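Local coordinates for putative anti-sigma factor antagonist TM_1081 (Thermotoga maritima, PDB 3F43), which probably acts as an anti-anti-sigma factor, opposing an anti-sigma factor so that its sigma factor is set free, at residues L31-K40 with D66-N75. Residues are numbered along the deposited sequence; the frame is centred on the assembly and turned at random. Where two conformers were deposited one is given.
Sequences LNIENAHLFK and DSFSLGVIVN
Ser69 and Asp66, at the start of helix 67-83, grip the backbone of the loop that leads into helix 36-48. Ser69 OG donates to Leu31 O at 2.7 Å, approaching from above the carbonyl plane, while Asp66 OD2 takes the amide of Ile33 on its syn side, with Ile33 N 2.9 Å away. The two bonds bracket Asn32, whose CB rests against the same carboxylate oxygen. Beside them Ile33 lies over one face of the Phe68 ring, its CG1 3.8 Å from the ring centroid and almost on the normal; a chi1 of -175° puts CG1 over the ring, and the extended chi2 (168°) carries CD1 on towards CE1 and CZ. Further along, the methyl of Ala36 fits between Phe68 CB and Val72 CG2. Both methyls of Val72 meet Lys40 CB; CG2 also meets Ala36, and CG1 also reaches the edge of the Phe39 ring.

Both gripping side chains are positioned by a capping box: Asp66 OD1 accepts from Ser69 N at 3.0 Å, and Ser69 OG accepts from Asp66 N at 2.9 Å, so the hydroxyl that accepts from this amide turns its own hydrogen to Leu31 O. On the loop side, Asn35 OD1 receives Asn32 N in a nearly straight bond, Asn35 ND2 donates a hydrogen bond to Glu30 O, and Asn32 OD1 closes an Asx turn with Glu34 N. The second subunit packs on Asp66, Ser67 and Phe68. The axes of segments 36-40 and 67-75 run nearly parallel (18°) and approach to 9.4 Å, a side-by-side helix pair of the SpoIIAA-like STAS fold, at the helix start that carries Ser67, by similarity the phosphorylated serine and unmodified here.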
ATOM      1  N   LEU A  31       3.058  -0.611  13.559  0.50 33.81           N
ATOM      2  CA  LEU A  31       2.887   0.280  12.411  0.50 31.97           C
ATOM      3  C   LEU A  31       1.666  -0.195  11.665  0.50 31.66           C
ATOM      4  O   LEU A  31       1.645  -1.328  11.148  0.50 34.06           O
ATOM      5  CB  LEU A  31       4.084   0.205  11.473  0.50 32.22           C
ATOM      6  CG  LEU A  31       5.357   0.835  11.987  0.50 30.87           C
ATOM      7  CD1 LEU A  31       6.409   0.680  10.898  0.50 30.47           C
ATOM      8  CD2 LEU A  31       5.088   2.291  12.373  0.50 26.26           C
ATOM      9  N   ASN A  32       0.638   0.644  11.644  1.00 26.61           N
ATOM     10  CA  ASN A  32      -0.694   0.254  11.129  1.00 26.61           C
ATOM     11  C   ASN A  32      -1.482   1.505  10.770  1.00 24.31           C
ATOM     12  O   ASN A  32      -0.908   2.591  10.806  1.00 22.21           O
ATOM     13  CB  ASN A  32      -1.427  -0.634  12.139  1.00 26.97           C
ATOM     14  CG  ASN A  32      -1.690   0.081  13.487  1.00 31.79           C
ATOM     15  OD1 ASN A  32      -1.778   1.317  13.553  1.00 30.38           O
ATOM     16  ND2 ASN A  32      -1.832  -0.703  14.570  1.00 37.35           N
ATOM     17  N   ILE A  33      -2.749   1.358  10.422  1.00 20.36           N
ATOM     18  CA  ILE A  33      -3.621   2.450   9.999  1.00 21.14           C
ATOM     19  C   ILE A  33      -3.585   3.654  10.949  1.00 21.66           C
ATOM     20  O   ILE A  33      -3.644   4.790  10.496  1.00 21.23           O
ATOM     21  CB  ILE A  33      -5.081   1.962   9.764  1.00 18.73           C
ATOM     22  CG1 ILE A  33      -5.967   3.063   9.197  1.00 21.61           C
ATOM     23  CG2 ILE A  33      -5.703   1.309  11.032  1.00 21.25           C
ATOM     24  CD1 ILE A  33      -7.306   2.566   8.675  1.00 21.12           C
ATOM     25  N   GLU A  34      -3.483   3.425  12.247  1.00 22.50           N
ATOM     26  CA  GLU A  34      -3.508   4.545  13.182  1.00 21.92           C
ATOM     27  C   GLU A  34      -2.296   5.486  13.098  1.00 23.05           C
ATOM     28  O   GLU A  34      -2.483   6.739  13.266  1.00 21.60           O
ATOM     29  CB  GLU A  34      -3.680   4.043  14.616  1.00 20.47           C
ATOM     30  CG  GLU A  34      -5.081   3.527  14.903  1.00 26.92           C
ATOM     31  CD  GLU A  34      -5.330   3.124  16.361  1.00 30.03           C
ATOM     32  OE1 GLU A  34      -4.460   2.447  16.960  1.00 44.55           O
ATOM     33  OE2 GLU A  34      -6.421   3.459  16.884  1.00 48.08           O
ATOM     34  N   ASN A  35      -1.114   4.925  12.845  1.00 19.26           N
ATOM     35  CA  ASN A  35       0.143   5.693  12.779  1.00 20.22           C
ATOM     36  C   ASN A  35       0.846   5.762  11.434  1.00 18.88           C
ATOM     37  O   ASN A  35       1.913   6.379  11.294  1.00 21.41           O
ATOM     38  CB  ASN A  35       1.095   5.333  13.924  1.00 21.14           C
ATOM     39  CG  ASN A  35       1.653   3.970  13.801  1.00 27.21           C
ATOM     40  OD1 ASN A  35       1.278   3.222  12.890  1.00 29.33           O
ATOM     41  ND2 ASN A  35       2.576   3.618  14.718  1.00 29.91           N
ATOM     42  N   ALA A  36       0.276   5.112  10.410  1.00 20.28           N
ATOM     43  CA  ALA A  36       0.975   4.986   9.148  1.00 20.41           C
ATOM     44  C   ALA A  36       1.312   6.321   8.506  1.00 19.51           C
ATOM     45  O   ALA A  36       2.437   6.536   8.124  1.00 23.18           O
ATOM     46  CB  ALA A  36       0.203   4.087   8.162  1.00 22.05           C
ATOM     47  N   HIS A  37       0.330   7.222   8.381  1.00 19.95           N
ATOM     48  CA  HIS A  37       0.585   8.537   7.760  1.00 20.73           C
ATOM     49  C   HIS A  37       1.575   9.342   8.575  1.00 21.18           C
ATOM     50  O   HIS A  37       2.491   9.953   8.026  1.00 21.93           O
ATOM     51  CB  HIS A  37      -0.690   9.347   7.590  1.00 18.39           C
ATOM     52  CG  HIS A  37      -0.456  10.705   7.023  1.00 23.51           C
ATOM     53  ND1 HIS A  37       0.147  10.896   5.787  1.00 24.53           N
ATOM     54  CD2 HIS A  37      -0.700  11.937   7.524  1.00 22.20           C
ATOM     55  CE1 HIS A  37       0.253  12.194   5.567  1.00 23.51           C
ATOM     56  NE2 HIS A  37      -0.239  12.848   6.609  1.00 23.34           N
ATOM     57  N   LEU A  38       1.435   9.323   9.894  1.00 19.60           N
ATOM     58  CA  LEU A  38       2.384  10.044  10.764  1.00 20.04           C
ATOM     59  C   LEU A  38       3.821   9.572  10.556  1.00 21.02           C
ATOM     60  O   LEU A  38       4.754  10.385  10.466  1.00 21.37           O
ATOM     61  CB  LEU A  38       1.985   9.838  12.229  1.00 21.91           C
ATOM     62  CG  LEU A  38       2.790  10.625  13.269  1.00 20.08           C
ATOM     63  CD1 LEU A  38       2.529  12.120  13.135  1.00 22.59           C
ATOM     64  CD2 LEU A  38       2.435  10.175  14.659  1.00 22.42           C
ATOM     65  N   PHE A  39       4.000   8.253  10.486  1.00 21.07           N
ATOM     66  CA  PHE A  39       5.313   7.660  10.284  1.00 20.61           C
ATOM     67  C   PHE A  39       5.873   7.998   8.903  1.00 20.40           C
ATOM     68  O   PHE A  39       7.039   8.380   8.762  1.00 22.76           O
ATOM     69  CB  PHE A  39       5.219   6.141  10.546  1.00 21.63           C
ATOM     70  CG  PHE A  39       6.554   5.413  10.490  1.00 21.24           C
ATOM     71  CD1 PHE A  39       7.422   5.443  11.553  1.00 26.69           C
ATOM     72  CD2 PHE A  39       6.907   4.724   9.364  1.00 27.90           C
ATOM     73  CE1 PHE A  39       8.633   4.742  11.493  1.00 27.69           C
ATOM     74  CE2 PHE A  39       8.128   4.028   9.299  1.00 27.33           C
ATOM     75  CZ  PHE A  39       8.968   4.067  10.354  1.00 25.19           C
ATOM     76  N   LYS A  40       5.045   7.839   7.883  1.00 22.40           N
ATOM     77  CA  LYS A  40       5.445   8.141   6.503  1.00 21.58           C
ATOM     78  C   LYS A  40       5.928   9.599   6.380  1.00 22.05           C
ATOM     79  O   LYS A  40       7.019   9.861   5.852  1.00 21.70           O
ATOM     80  CB  LYS A  40       4.247   7.904   5.580  1.00 25.47           C
ATOM     81  CG  LYS A  40       4.569   8.068   4.088  1.00 25.73           C
ATOM     82  CD  LYS A  40       4.330   9.487   3.623  1.00 29.89           C
ATOM     83  CE  LYS A  40       4.248   9.566   2.117  1.00 33.66           C
ATOM     84  NZ  LYS A  40       4.083  10.993   1.746  1.00 34.69           N
ATOM     85  N   ASP A  66      -0.428  -4.001   8.325  1.00 21.00           N
ATOM     86  CA  ASP A  66      -1.704  -3.945   7.620  1.00 21.62           C
ATOM     87  C   ASP A  66      -1.521  -3.257   6.275  1.00 19.01           C
ATOM     88  O   ASP A  66      -0.379  -2.926   5.873  1.00 21.74           O
ATOM     89  CB  ASP A  66      -2.819  -3.361   8.531  1.00 21.39           C
ATOM     90  CG  ASP A  66      -2.732  -1.829   8.774  1.00 20.07           C
ATOM     91  OD1 ASP A  66      -1.952  -1.140   8.091  1.00 19.18           O
ATOM     92  OD2 ASP A  66      -3.526  -1.360   9.667  1.00 22.06           O
ATOM     93  N   SER A  67      -2.624  -3.020   5.553  1.00 20.20           N
ATOM     94  CA  SER A  67      -2.525  -2.470   4.211  1.00 19.93           C
ATOM     95  C   SER A  67      -1.946  -1.066   4.222  1.00 19.58           C
ATOM     96  O   SER A  67      -1.255  -0.668   3.284  1.00 20.08           O
ATOM     97  CB  SER A  67      -3.881  -2.486   3.505  1.00 20.01           C
ATOM     98  OG  SER A  67      -4.814  -1.615   4.119  1.00 20.17           O
ATOM     99  N   PHE A  68      -2.226  -0.315   5.288  1.00 19.28           N
ATOM    100  CA  PHE A  68      -1.688   1.036   5.423  1.00 21.50           C
ATOM    101  C   PHE A  68      -0.216   1.049   5.698  1.00 22.99           C
ATOM    102  O   PHE A  68       0.523   1.835   5.063  1.00 26.04           O
ATOM    103  CB  PHE A  68      -2.463   1.843   6.500  1.00 21.13           C
ATOM    104  CG  PHE A  68      -3.741   2.435   6.005  1.00 22.08           C
ATOM    105  CD1 PHE A  68      -4.786   1.628   5.590  1.00 24.79           C
ATOM    106  CD2 PHE A  68      -3.908   3.801   5.975  1.00 24.04           C
ATOM    107  CE1 PHE A  68      -5.951   2.183   5.110  1.00 26.23           C
ATOM    108  CE2 PHE A  68      -5.085   4.357   5.535  1.00 21.72           C
ATOM    109  CZ  PHE A  68      -6.110   3.555   5.093  1.00 21.54           C
ATOM    110  N   SER A  69       0.274   0.160   6.547  1.00 23.26           N
ATOM    111  CA  SER A  69       1.733   0.133   6.773  1.00 28.70           C
ATOM    112  C   SER A  69       2.439  -0.407   5.515  1.00 27.45           C
ATOM    113  O   SER A  69       3.541   0.048   5.148  1.00 26.84           O
ATOM    114  CB  SER A  69       2.148  -0.567   8.075  1.00 37.90           C
ATOM    115  OG  SER A  69       1.298  -1.626   8.494  1.00 26.09           O
ATOM    116  N   LEU A  70       1.788  -1.302   4.785  1.00 24.96           N
ATOM    117  CA  LEU A  70       2.350  -1.736   3.508  1.00 26.64           C
ATOM    118  C   LEU A  70       2.424  -0.576   2.524  1.00 24.12           C
ATOM    119  O   LEU A  70       3.409  -0.422   1.794  1.00 24.77           O
ATOM    120  CB  LEU A  70       1.534  -2.843   2.850  1.00 29.04           C
ATOM    121  CG  LEU A  70       1.865  -4.257   3.219  1.00 34.53           C
ATOM    122  CD1 LEU A  70       0.800  -5.194   2.583  1.00 35.33           C
ATOM    123  CD2 LEU A  70       3.306  -4.607   2.764  1.00 28.99           C
ATOM    124  N   GLY A  71       1.389   0.259   2.468  1.00 24.44           N
ATOM    125  CA  GLY A  71       1.408   1.411   1.584  1.00 25.62           C
ATOM    126  C   GLY A  71       2.566   2.354   1.897  1.00 25.34           C
ATOM    127  O   GLY A  71       3.217   2.889   0.986  1.00 25.04           O
ATOM    128  N   VAL A  72       2.859   2.523   3.178  1.00 27.24           N
ATOM    129  CA  VAL A  72       4.013   3.327   3.605  1.00 26.66           C
ATOM    130  C   VAL A  72       5.337   2.709   3.135  1.00 24.26           C
ATOM    131  O   VAL A  72       6.203   3.401   2.568  1.00 23.99           O
ATOM    132  CB  VAL A  72       3.967   3.653   5.072  1.00 31.29           C
ATOM    133  CG1 VAL A  72       5.310   4.275   5.527  1.00 33.11           C
ATOM    134  CG2 VAL A  72       2.722   4.594   5.304  1.00 30.72           C
ATOM    135  N   ILE A  73       5.487   1.396   3.326  1.00 22.53           N
ATOM    136  CA  ILE A  73       6.661   0.689   2.846  1.00 24.24           C
ATOM    137  C   ILE A  73       6.843   0.875   1.334  1.00 24.16           C
ATOM    138  O   ILE A  73       7.945   1.179   0.845  1.00 23.00           O
ATOM    139  CB  ILE A  73       6.603  -0.783   3.228  1.00 25.38           C
ATOM    140  CG1 ILE A  73       6.740  -0.891   4.752  1.00 27.84           C
ATOM    141  CG2 ILE A  73       7.670  -1.601   2.503  1.00 26.02           C
ATOM    142  CD1 ILE A  73       6.502  -2.303   5.280  1.00 28.53           C
ATOM    143  N   VAL A  74       5.742   0.746   0.603  1.00 22.56           N
ATOM    144  CA  VAL A  74       5.754   0.946  -0.829  1.00 22.66           C
ATOM    145  C   VAL A  74       6.163   2.363  -1.190  1.00 22.13           C
ATOM    146  O   VAL A  74       6.931   2.554  -2.116  1.00 23.28           O
ATOM    147  CB  VAL A  74       4.406   0.523  -1.463  1.00 22.76           C
ATOM    148  CG1 VAL A  74       4.266   1.056  -2.914  1.00 25.37           C
ATOM    149  CG2 VAL A  74       4.248  -0.989  -1.390  1.00 24.05           C
ATOM    150  N   ASN A  75       5.641   3.356  -0.456  1.00 23.60           N
ATOM    151  CA  ASN A  75       5.995   4.733  -0.758  1.00 24.47           C
ATOM    152  C   ASN A  75       7.476   4.995  -0.536  1.00 22.88           C
ATOM    153  O   ASN A  75       8.126   5.704  -1.316  1.00 22.17           O
ATOM    154  CB  ASN A  75       5.167   5.691   0.084  1.00 26.66           C
ATOM    155  CG  ASN A  75       3.773   5.873  -0.455  1.00 35.13           C
ATOM    156  OD1 ASN A  75       3.550   5.847  -1.660  1.00 43.10           O
ATOM    157  ND2 ASN A  75       2.833   6.082   0.451  1.00 41.24           N
TER